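Side-chain contacts in integron cassette protein (Vibrio cholerae, PDB 3FY6), which is of unknown function but is encoded by a mobile integron gene cassette and forms a two-chain assembly with a helix-covered antiparallel sheet: residues 14-19 with 64-69; 27-32 with 36-41; 72-77 with 110-115. All coordinates share one frame; numbering follows the deposited sequence.

How the contacts relate
Contacts 1 and 2 share one antiparallel sheet: strand 10-18 of contact 1 lies beside strand 23-31 of contact 2, and contact 2 is nested in the chain loop that contact 1 closes. Their centres are about 14 Å apart, and Y27 bridges them, its OH 2.9 Å from D69 OD2 in a probable hydrogen bond. Contact 3 follows later in the chain, its centre about 10 Å from that of contact 1; N110 packs against I16 and Y17, and Y72 against N67. Contacts 2 and 3 lie on opposite sides of the chain's centre, about 7 Å apart at their nearest atoms. Contact 3 also meets the second subunit.

Contact 1. Residues 14-19 with 64-69; sequences LNIYSP and DIMNND
S18, at the end of strand 10-18, and D69, in the loop following helix 62-67, bring their backbones to a CA-CA distance of 5.4 Å. The strand is the outermost on its side of an antiparallel sheet whose five strands follow one another in chain order, and the contact ties it to the first helix after the sheet. One direct hydrogen bond joins the segments: S18 OG donates to D69 O over 2.8 Å. It meets the carbonyl at a C=O...donor angle of 126° and is tilted 20° from the carbonyl plane. The hydroxyl is carried there by a first torsion of 162°, which sets OG opposite the backbone N. The same OG takes the N-H of W21, so one buried hydroxyl links the turn after the strand to the loop after the helix. D69 CB packs 3.6 Å from S18 OG, while its two carboxylate oxygens have separate partners: OD1 is bonded by W21 NE1 and OD2 by Y27 OH. These two bonds would fix the rotation of the carboxylate. D69 itself is tied back to the helix by D69 N donating to M66 O over 2.9 Å. Further back along the strand, I16 and the selenomethionine M66 cross at about a right angle. The extended M66 chain presents its terminal CE to I16 CD1 at 4.2 Å; both side chains also touch Y27, and I16 reaches A106 of helix 95-114. At the outer end of the contact, P19 CD rests 3.6 Å from D69 O, the oxygen already bonded to S18.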
loop_
_atom_site.group_PDB
_atom_site.type_symbol
_atom_site.label_atom_id
_atom_site.label_comp_id
_atom_site.label_asym_id
_atom_site.label_seq_id
_atom_site.Cartn_x
_atom_site.Cartn_y
_atom_site.Cartn_z
ATOM N N LEU A 14 4.650 14.003 12.068
ATOM C CA LEU A 14 4.735 13.726 10.638
ATOM C C LEU A 14 3.588 14.410 9.890
ATOM O O LEU A 14 2.479 14.497 10.398
ATOM C CB LEU A 14 4.705 12.213 10.398
ATOM C CG LEU A 14 5.867 11.418 11.006
ATOM C CD1 LEU A 14 5.662 9.921 10.798
ATOM C CD2 LEU A 14 7.190 11.868 10.394
ATOM N N ASN A 15 3.855 14.887 8.680
ATOM C CA ASN A 15 2.859 15.657 7.946
ATOM C C ASN A 15 2.346 14.893 6.729
ATOM O O ASN A 15 3.049 14.761 5.723
ATOM C CB ASN A 15 3.442 17.008 7.534
ATOM C CG ASN A 15 4.143 17.715 8.692
ATOM O OD1 ASN A 15 5.323 18.042 8.609
ATOM N ND2 ASN A 15 3.420 17.926 9.780
ATOM N N ILE A 16 1.125 14.385 6.828
ATOM C CA ILE A 16 0.574 13.535 5.774
ATOM C C ILE A 16 -0.534 14.252 5.002
ATOM O O ILE A 16 -1.552 14.630 5.578
ATOM C CB ILE A 16 0.001 12.229 6.365
ATOM C CG1 ILE A 16 1.072 11.505 7.200
ATOM C CG2 ILE A 16 -0.549 11.329 5.250
ATOM C CD1 ILE A 16 2.164 10.851 6.368
ATOM N N TYR A 17 -0.355 14.418 3.697
ATOM C CA TYR A 17 -1.349 15.143 2.911
ATOM C C TYR A 17 -2.635 14.349 2.745
ATOM O O TYR A 17 -2.609 13.187 2.341
ATOM C CB TYR A 17 -0.815 15.564 1.539
ATOM C CG TYR A 17 -1.833 16.402 0.810
ATOM C CD1 TYR A 17 -1.972 17.760 1.098
ATOM C CD2 TYR A 17 -2.701 15.832 -0.118
ATOM C CE1 TYR A 17 -2.931 18.533 0.465
ATOM C CE2 TYR A 17 -3.673 16.604 -0.770
ATOM C CZ TYR A 17 -3.776 17.950 -0.468
ATOM O OH TYR A 17 -4.719 18.717 -1.096
ATOM N N SER A 18 -3.760 14.990 3.048
ATOM C CA SER A 18 -5.073 14.365 2.962
ATOM C C SER A 18 -5.974 15.092 1.973
ATOM O O SER A 18 -6.352 16.240 2.203
ATOM C CB SER A 18 -5.756 14.375 4.332
ATOM O OG SER A 18 -7.157 14.160 4.191
ATOM N N PRO A 19 -6.347 14.416 0.883
ATOM C CA PRO A 19 -7.263 14.994 -0.104
ATOM C C PRO A 19 -8.633 15.239 0.512
ATOM O O PRO A 19 -9.414 16.031 -0.005
ATOM C CB PRO A 19 -7.374 13.900 -1.171
ATOM C CG PRO A 19 -6.165 13.041 -0.976
ATOM C CD PRO A 19 -5.881 13.076 0.496
ATOM N N ASP A 64 -5.431 1.649 7.897
ATOM C CA ASP A 64 -6.843 1.906 8.182
ATOM C C ASP A 64 -7.103 3.365 8.545
ATOM O O ASP A 64 -8.012 3.988 8.002
ATOM C CB ASP A 64 -7.347 1.008 9.320
ATOM C CG ASP A 64 -7.479 -0.451 8.907
ATOM O OD1 ASP A 64 -7.534 -0.731 7.688
ATOM O OD2 ASP A 64 -7.529 -1.320 9.806
ATOM N N ILE A 65 -6.323 3.911 9.473
ATOM C CA ILE A 65 -6.575 5.289 9.911
ATOM C C ILE A 65 -6.256 6.289 8.804
ATOM O O ILE A 65 -6.951 7.288 8.643
ATOM C CB ILE A 65 -5.886 5.655 11.266
ATOM C CG1 ILE A 65 -4.370 5.710 11.139
ATOM C CG2 ILE A 65 -6.280 4.657 12.357
ATOM C CD1 ILE A 65 -3.656 5.799 12.492
HETATM N N MSE A 66 -5.221 6.004 8.022
HETATM C CA MSE A 66 -4.921 6.833 6.863
HETATM C C MSE A 66 -6.003 6.756 5.769
HETATM O O MSE A 66 -6.252 7.749 5.073
HETATM C CB MSE A 66 -3.542 6.495 6.300
HETATM C CG MSE A 66 -2.403 6.881 7.235
HETATM SE SE MSE A 66 -0.699 6.745 6.303
HETATM C CE MSE A 66 0.518 7.288 7.739
ATOM N N ASN A 67 -6.636 5.589 5.612
ATOM C CA ASN A 67 -7.709 5.430 4.635
ATOM C C ASN A 67 -8.821 6.406 4.986
ATOM O O ASN A 67 -9.513 6.916 4.121
ATOM C CB ASN A 67 -8.281 3.999 4.631
ATOM C CG ASN A 67 -7.401 2.991 3.879
ATOM O OD1 ASN A 67 -7.701 1.803 3.864
ATOM N ND2 ASN A 67 -6.314 3.461 3.268
ATOM N N ASN A 68 -8.978 6.659 6.277
ATOM C CA ASN A 68 -9.985 7.601 6.739
ATOM C C ASN A 68 -9.693 9.034 6.298
ATOM O O ASN A 68 -10.605 9.850 6.188
ATOM C CB ASN A 68 -10.149 7.508 8.254
ATOM C CG ASN A 68 -10.975 6.308 8.669
ATOM O OD1 ASN A 68 -11.762 5.786 7.877
ATOM N ND2 ASN A 68 -10.801 5.861 9.906
ATOM N N ASP A 69 -8.423 9.334 6.043
ATOM C CA ASP A 69 -8.056 10.626 5.479
ATOM C C ASP A 69 -8.023 10.576 3.944
ATOM O O ASP A 69 -7.499 11.485 3.299
ATOM C CB ASP A 69 -6.705 11.091 6.019
ATOM C CG ASP A 69 -6.794 11.665 7.431
ATOM O OD1 ASP A 69 -7.918 11.993 7.882
ATOM O OD2 ASP A 69 -5.727 11.792 8.087
#

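Contact 2. Residues 27-32 with 36-41; sequences YIVELH and MEISMG
I28 and S39, and two residues further along E30 and E37, face each other as hydrogen-bonded pairs of an antiparallel beta hairpin formed by strands 23-31 and 35-40. Both pairs are doubly bonded: I28 N reaches S39 O at 2.7 Å and S39 N returns to I28 O at 2.8 Å, while E30 N to E37 O measures 2.7 Å and E37 N to E30 O 2.9 Å. The alternate residues turn their backbone polar groups outward: V29 and L31 bond to V12 and T10 of strand 10-18, M36 and I38 to A47 and I45 of strand 43-50. H32 O accepts from W85 NE1. I28 O accepts a second bond, donated by a water 2.8 Å away that also hydrogen-bonds to S39 OG. That hydroxyl has a further partner in T44 OG1. On the face bearing E30 and E37, the carboxylates come near each other, and E11 adds another negative group close to E30. H32 gives E30 a polar partner: NE2 donates to OE1 over 2.8 Å at a nearly straight 172°, in the imidazole plane but on the anti side of the carboxylate and 22° out of its plane. The nearby carboxylates may favour a protonated imidazole. The other face is apolar and lies under F81, W85 and W88 of helix 77-89. Selenomethionine M36 runs alongside L31, then bends at its third torsion. M40, also selenomethionine, brings its SE obliquely to the Y27 ring in a Met-aromatic contact; the modelled closeness of its CG to that ring is doubtful. M36 CG touches L31 CD2 at 3.7 Å, and M36 SE meets V29 CG1 at 4.0 Å.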
loop_
_atom_site.group_PDB
_atom_site.type_symbol
_atom_site.label_atom_id
_atom_site.label_comp_id
_atom_site.label_asym_id
_atom_site.label_seq_id
_atom_site.Cartn_x
_atom_site.Cartn_y
_atom_site.Cartn_z
ATOM N N TYR A 27 0.386 13.496 12.013
ATOM C CA TYR A 27 0.385 12.217 12.709
ATOM C C TYR A 27 1.478 12.278 13.757
ATOM O O TYR A 27 2.636 12.539 13.436
ATOM C CB TYR A 27 0.652 11.075 11.737
ATOM C CG TYR A 27 -0.552 10.706 10.906
ATOM C CD1 TYR A 27 -1.094 11.607 9.998
ATOM C CD2 TYR A 27 -1.149 9.455 11.031
ATOM C CE1 TYR A 27 -2.199 11.271 9.234
ATOM C CE2 TYR A 27 -2.258 9.107 10.270
ATOM C CZ TYR A 27 -2.778 10.017 9.374
ATOM O OH TYR A 27 -3.884 9.683 8.632
ATOM N N ILE A 28 1.116 12.061 15.015
ATOM C CA ILE A 28 2.097 12.167 16.090
ATOM C C ILE A 28 2.581 10.784 16.497
ATOM O O ILE A 28 1.802 9.945 16.946
ATOM C CB ILE A 28 1.536 12.923 17.308
ATOM C CG1 ILE A 28 0.935 14.256 16.867
ATOM C CG2 ILE A 28 2.639 13.172 18.340
ATOM C CD1 ILE A 28 0.242 15.015 17.980
ATOM N N VAL A 29 3.869 10.543 16.306
ATOM C CA VAL A 29 4.471 9.281 16.696
ATOM C C VAL A 29 5.174 9.427 18.040
ATOM O O VAL A 29 6.112 10.207 18.174
ATOM C CB VAL A 29 5.504 8.818 15.661
ATOM C CG1 VAL A 29 6.010 7.423 16.016
ATOM C CG2 VAL A 29 4.892 8.819 14.264
ATOM N N GLU A 30 4.716 8.681 19.038
ATOM C CA GLU A 30 5.376 8.680 20.336
ATOM C C GLU A 30 6.212 7.416 20.488
ATOM O O GLU A 30 5.674 6.308 20.489
ATOM C CB GLU A 30 4.352 8.749 21.470
ATOM C CG GLU A 30 3.975 10.142 21.910
ATOM C CD GLU A 30 3.405 10.164 23.321
ATOM O OE1 GLU A 30 3.664 9.203 24.084
ATOM O OE2 GLU A 30 2.706 11.141 23.671
ATOM N N LEU A 31 7.523 7.584 20.616
ATOM C CA LEU A 31 8.425 6.449 20.787
ATOM C C LEU A 31 8.816 6.310 22.247
ATOM O O LEU A 31 9.330 7.247 22.843
ATOM C CB LEU A 31 9.691 6.638 19.950
ATOM C CG LEU A 31 9.465 6.934 18.473
ATOM C CD1 LEU A 31 10.782 7.195 17.775
ATOM C CD2 LEU A 31 8.745 5.769 17.837
ATOM N N HIS A 32 8.566 5.137 22.813
ATOM C CA HIS A 32 9.020 4.805 24.152
ATOM C C HIS A 32 9.777 3.497 24.044
ATOM O O HIS A 32 9.687 2.798 23.034
ATOM C CB HIS A 32 7.837 4.602 25.108
ATOM C CG HIS A 32 6.985 5.816 25.293
ATOM N ND1 HIS A 32 7.101 6.645 26.390
ATOM C CD2 HIS A 32 5.996 6.337 24.530
ATOM C CE1 HIS A 32 6.221 7.626 26.292
ATOM N NE2 HIS A 32 5.538 7.463 25.172
HETATM N N MSE A 36 5.255 1.907 21.082
HETATM C CA MSE A 36 5.142 3.089 20.235
HETATM C C MSE A 36 3.666 3.389 20.017
HETATM O O MSE A 36 2.859 2.470 19.896
HETATM C CB MSE A 36 5.830 2.866 18.884
HETATM C CG MSE A 36 5.527 3.945 17.843
HETATM SE SE MSE A 36 6.200 3.473 16.052
HETATM C CE MSE A 36 5.976 1.581 16.164
ATOM N N GLU A 37 3.317 4.671 19.978
ATOM C CA GLU A 37 1.959 5.073 19.637
ATOM C C GLU A 37 1.955 6.029 18.461
ATOM O O GLU A 37 2.898 6.791 18.263
ATOM C CB GLU A 37 1.248 5.700 20.834
ATOM C CG GLU A 37 1.058 4.740 21.996
ATOM C CD GLU A 37 0.174 5.307 23.090
ATOM O OE1 GLU A 37 -0.033 6.542 23.125
ATOM O OE2 GLU A 37 -0.315 4.509 23.918
ATOM N N ILE A 38 0.893 5.960 17.668
ATOM C CA ILE A 38 0.710 6.856 16.537
ATOM C C ILE A 38 -0.679 7.454 16.651
ATOM O O ILE A 38 -1.682 6.726 16.682
ATOM C CB ILE A 38 0.832 6.118 15.196
ATOM C CG1 ILE A 38 2.178 5.389 15.107
ATOM C CG2 ILE A 38 0.658 7.082 14.024
ATOM C CD1 ILE A 38 2.150 4.190 14.161
ATOM N N SER A 39 -0.729 8.779 16.733
ATOM C CA SER A 39 -1.989 9.490 16.905
ATOM C C SER A 39 -2.304 10.385 15.719
ATOM O O SER A 39 -1.426 11.040 15.161
ATOM C CB SER A 39 -1.952 10.336 18.181
ATOM O OG SER A 39 -1.945 9.512 19.332
HETATM N N MSE A 40 -3.575 10.405 15.346
HETATM C CA MSE A 40 -4.082 11.327 14.351
HETATM C C MSE A 40 -5.362 11.852 14.959
HETATM O O MSE A 40 -6.340 11.112 15.087
HETATM C CB MSE A 40 -4.392 10.588 13.051
HETATM C CG MSE A 40 -4.184 11.425 11.789
HETATM SE SE MSE A 40 -5.528 12.805 11.418
HETATM C CE MSE A 40 -7.146 11.816 11.883
ATOM N N GLY A 41 -5.356 13.116 15.366
ATOM C CA GLY A 41 -6.507 13.677 16.049
ATOM C C GLY A 41 -6.848 12.876 17.290
ATOM O O GLY A 41 -6.017 12.711 18.180
HETATM O O HOH W 1 1.074 9.065 19.529
#

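Contact 3. Residues 72-77 with 110-115; sequences YPPEIT and NKVTEA
V112 points its side chain from the last turns of helix 95-114 at the loop 72-77, and a first torsion of 174° spreads its two methyls over different partners. CG1, opposite the backbone N, packs against the carbonyl oxygen Y72 O at 3.5 Å. CG2, beside the backbone N, meets the ring of P74, with P74 CD at 4.0 Å; the P74 ring and the V112 side chain lie alongside, pointing opposite ways. The polar link between the segments is water-mediated. One water accepts from Y72 N at 2.8 Å and lies 2.7 Å from T113 OG1, a hydroxyl that also hydrogen-bonds to V109 O within its own helix. The loop is kept in shape by a type I turn from P74 to T77. P74 O receives both T77 OG1 at 2.7 Å and T77 N at 3.1 Å, from the same face of its carbonyl plane, so one carbonyl oxygen is gripped twice where helix 77-89 begins. The second subunit adds to both segments: its W108 NE1 hydrogen-bonds to V112 O, its Y72 packs on P74 and its I76 on Y72. Segment 72-77 thus belongs to the connection between helices 62-67 and 77-89, with two consecutive prolines leading into a type I turn, and it fits against the C-terminal end of helix 95-114 at the subunit interface.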
loop_
_atom_site.group_PDB
_atom_site.type_symbol
_atom_site.label_atom_id
_atom_site.label_comp_id
_atom_site.label_asym_id
_atom_site.label_seq_id
_atom_site.Cartn_x
_atom_site.Cartn_y
_atom_site.Cartn_z
ATOM N N TYR A 72 -3.959 6.320 0.788
ATOM C CA TYR A 72 -3.759 4.897 0.516
ATOM C C TYR A 72 -2.272 4.610 0.430
ATOM O O TYR A 72 -1.687 4.628 -0.651
ATOM C CB TYR A 72 -4.499 4.511 -0.780
ATOM C CG TYR A 72 -5.941 4.946 -0.694
ATOM C CD1 TYR A 72 -6.890 4.133 -0.088
ATOM C CD2 TYR A 72 -6.334 6.211 -1.122
ATOM C CE1 TYR A 72 -8.206 4.546 0.042
ATOM C CE2 TYR A 72 -7.646 6.632 -0.998
ATOM C CZ TYR A 72 -8.578 5.795 -0.417
ATOM O OH TYR A 72 -9.887 6.206 -0.286
ATOM N N PRO A 73 -1.651 4.351 1.589
ATOM C CA PRO A 73 -0.204 4.197 1.716
ATOM C C PRO A 73 0.190 2.791 1.312
ATOM O O PRO A 73 -0.650 1.897 1.343
ATOM C CB PRO A 73 0.036 4.357 3.224
ATOM C CG PRO A 73 -1.330 4.218 3.879
ATOM C CD PRO A 73 -2.348 3.944 2.817
ATOM N N PRO A 74 1.455 2.586 0.938
ATOM C CA PRO A 74 1.893 1.213 0.667
ATOM C C PRO A 74 1.614 0.345 1.897
ATOM O O PRO A 74 1.657 0.838 3.027
ATOM C CB PRO A 74 3.392 1.371 0.441
ATOM C CG PRO A 74 3.554 2.813 -0.013
ATOM C CD PRO A 74 2.534 3.574 0.755
ATOM N N GLU A 75 1.302 -0.926 1.685
ATOM C CA GLU A 75 0.908 -1.798 2.789
ATOM C C GLU A 75 2.036 -1.997 3.817
ATOM O O GLU A 75 1.773 -2.217 4.995
ATOM C CB GLU A 75 0.406 -3.146 2.249
ATOM C CG GLU A 75 0.568 -4.328 3.209
ATOM C CD GLU A 75 -0.396 -4.283 4.390
ATOM O OE1 GLU A 75 -1.523 -3.770 4.220
ATOM O OE2 GLU A 75 -0.027 -4.772 5.483
ATOM N N ILE A 76 3.285 -1.904 3.368
ATOM C CA ILE A 76 4.439 -2.075 4.253
ATOM C C ILE A 76 4.724 -0.871 5.174
ATOM O O ILE A 76 5.622 -0.926 6.016
ATOM C CB ILE A 76 5.704 -2.344 3.432
ATOM C CG1 ILE A 76 6.790 -2.972 4.314
ATOM C CG2 ILE A 76 6.182 -1.047 2.753
ATOM C CD1 ILE A 76 8.064 -3.343 3.550
ATOM N N THR A 77 3.970 0.208 5.014
ATOM C CA THR A 77 4.220 1.436 5.780
ATOM C C THR A 77 4.307 1.214 7.304
ATOM O O THR A 77 5.205 1.723 7.964
ATOM C CB THR A 77 3.158 2.510 5.459
ATOM O OG1 THR A 77 3.183 2.782 4.050
ATOM C CG2 THR A 77 3.443 3.807 6.228
ATOM N N ASN A 110 3.348 10.732 0.879
ATOM C CA ASN A 110 2.854 11.899 0.154
ATOM C C ASN A 110 3.042 11.749 -1.360
ATOM O O ASN A 110 2.173 12.119 -2.142
ATOM C CB ASN A 110 3.462 13.211 0.693
ATOM C CG ASN A 110 2.996 13.533 2.116
ATOM O OD1 ASN A 110 3.732 14.139 2.906
ATOM N ND2 ASN A 110 1.786 13.091 2.460
ATOM N N LYS A 111 4.161 11.172 -1.779
ATOM C CA LYS A 111 4.389 10.957 -3.206
ATOM C C LYS A 111 3.377 9.969 -3.807
ATOM O O LYS A 111 2.931 10.130 -4.940
ATOM C CB LYS A 111 5.821 10.474 -3.461
ATOM C CG LYS A 111 6.871 11.575 -3.338
ATOM C CD LYS A 111 8.259 11.008 -3.608
ATOM C CE LYS A 111 9.376 11.937 -3.140
ATOM N NZ LYS A 111 10.710 11.260 -3.218
ATOM N N VAL A 112 3.039 8.942 -3.041
ATOM C CA VAL A 112 2.057 7.947 -3.452
ATOM C C VAL A 112 0.705 8.619 -3.701
ATOM O O VAL A 112 0.083 8.436 -4.750
ATOM C CB VAL A 112 1.925 6.860 -2.374
ATOM C CG1 VAL A 112 0.784 5.877 -2.714
ATOM C CG2 VAL A 112 3.261 6.114 -2.234
ATOM N N THR A 113 0.274 9.419 -2.731
ATOM C CA THR A 113 -0.988 10.143 -2.813
ATOM C C THR A 113 -1.015 11.041 -4.046
ATOM O O THR A 113 -1.973 11.034 -4.819
ATOM C CB THR A 113 -1.188 10.996 -1.548
ATOM O OG1 THR A 113 -1.272 10.126 -0.410
ATOM C CG2 THR A 113 -2.472 11.851 -1.653
ATOM N N GLU A 114 0.060 11.802 -4.226
ATOM C CA GLU A 114 0.195 12.719 -5.349
ATOM C C GLU A 114 0.124 11.980 -6.691
ATOM O O GLU A 114 -0.404 12.505 -7.670
ATOM C CB GLU A 114 1.511 13.504 -5.228
ATOM C CG GLU A 114 1.871 14.352 -6.439
ATOM C CD GLU A 114 3.283 14.941 -6.352
ATOM O OE1 GLU A 114 4.179 14.304 -5.743
ATOM O OE2 GLU A 114 3.499 16.045 -6.901
ATOM N N ALA A 115 0.642 10.758 -6.728
ATOM C CA ALA A 115 0.689 9.989 -7.966
ATOM C C ALA A 115 -0.533 9.094 -8.190
ATOM O O ALA A 115 -0.595 8.369 -9.168
ATOM C CB ALA A 115 1.975 9.150 -8.014
HETATM O O HOH W 2 -2.803 8.005 -1.152
#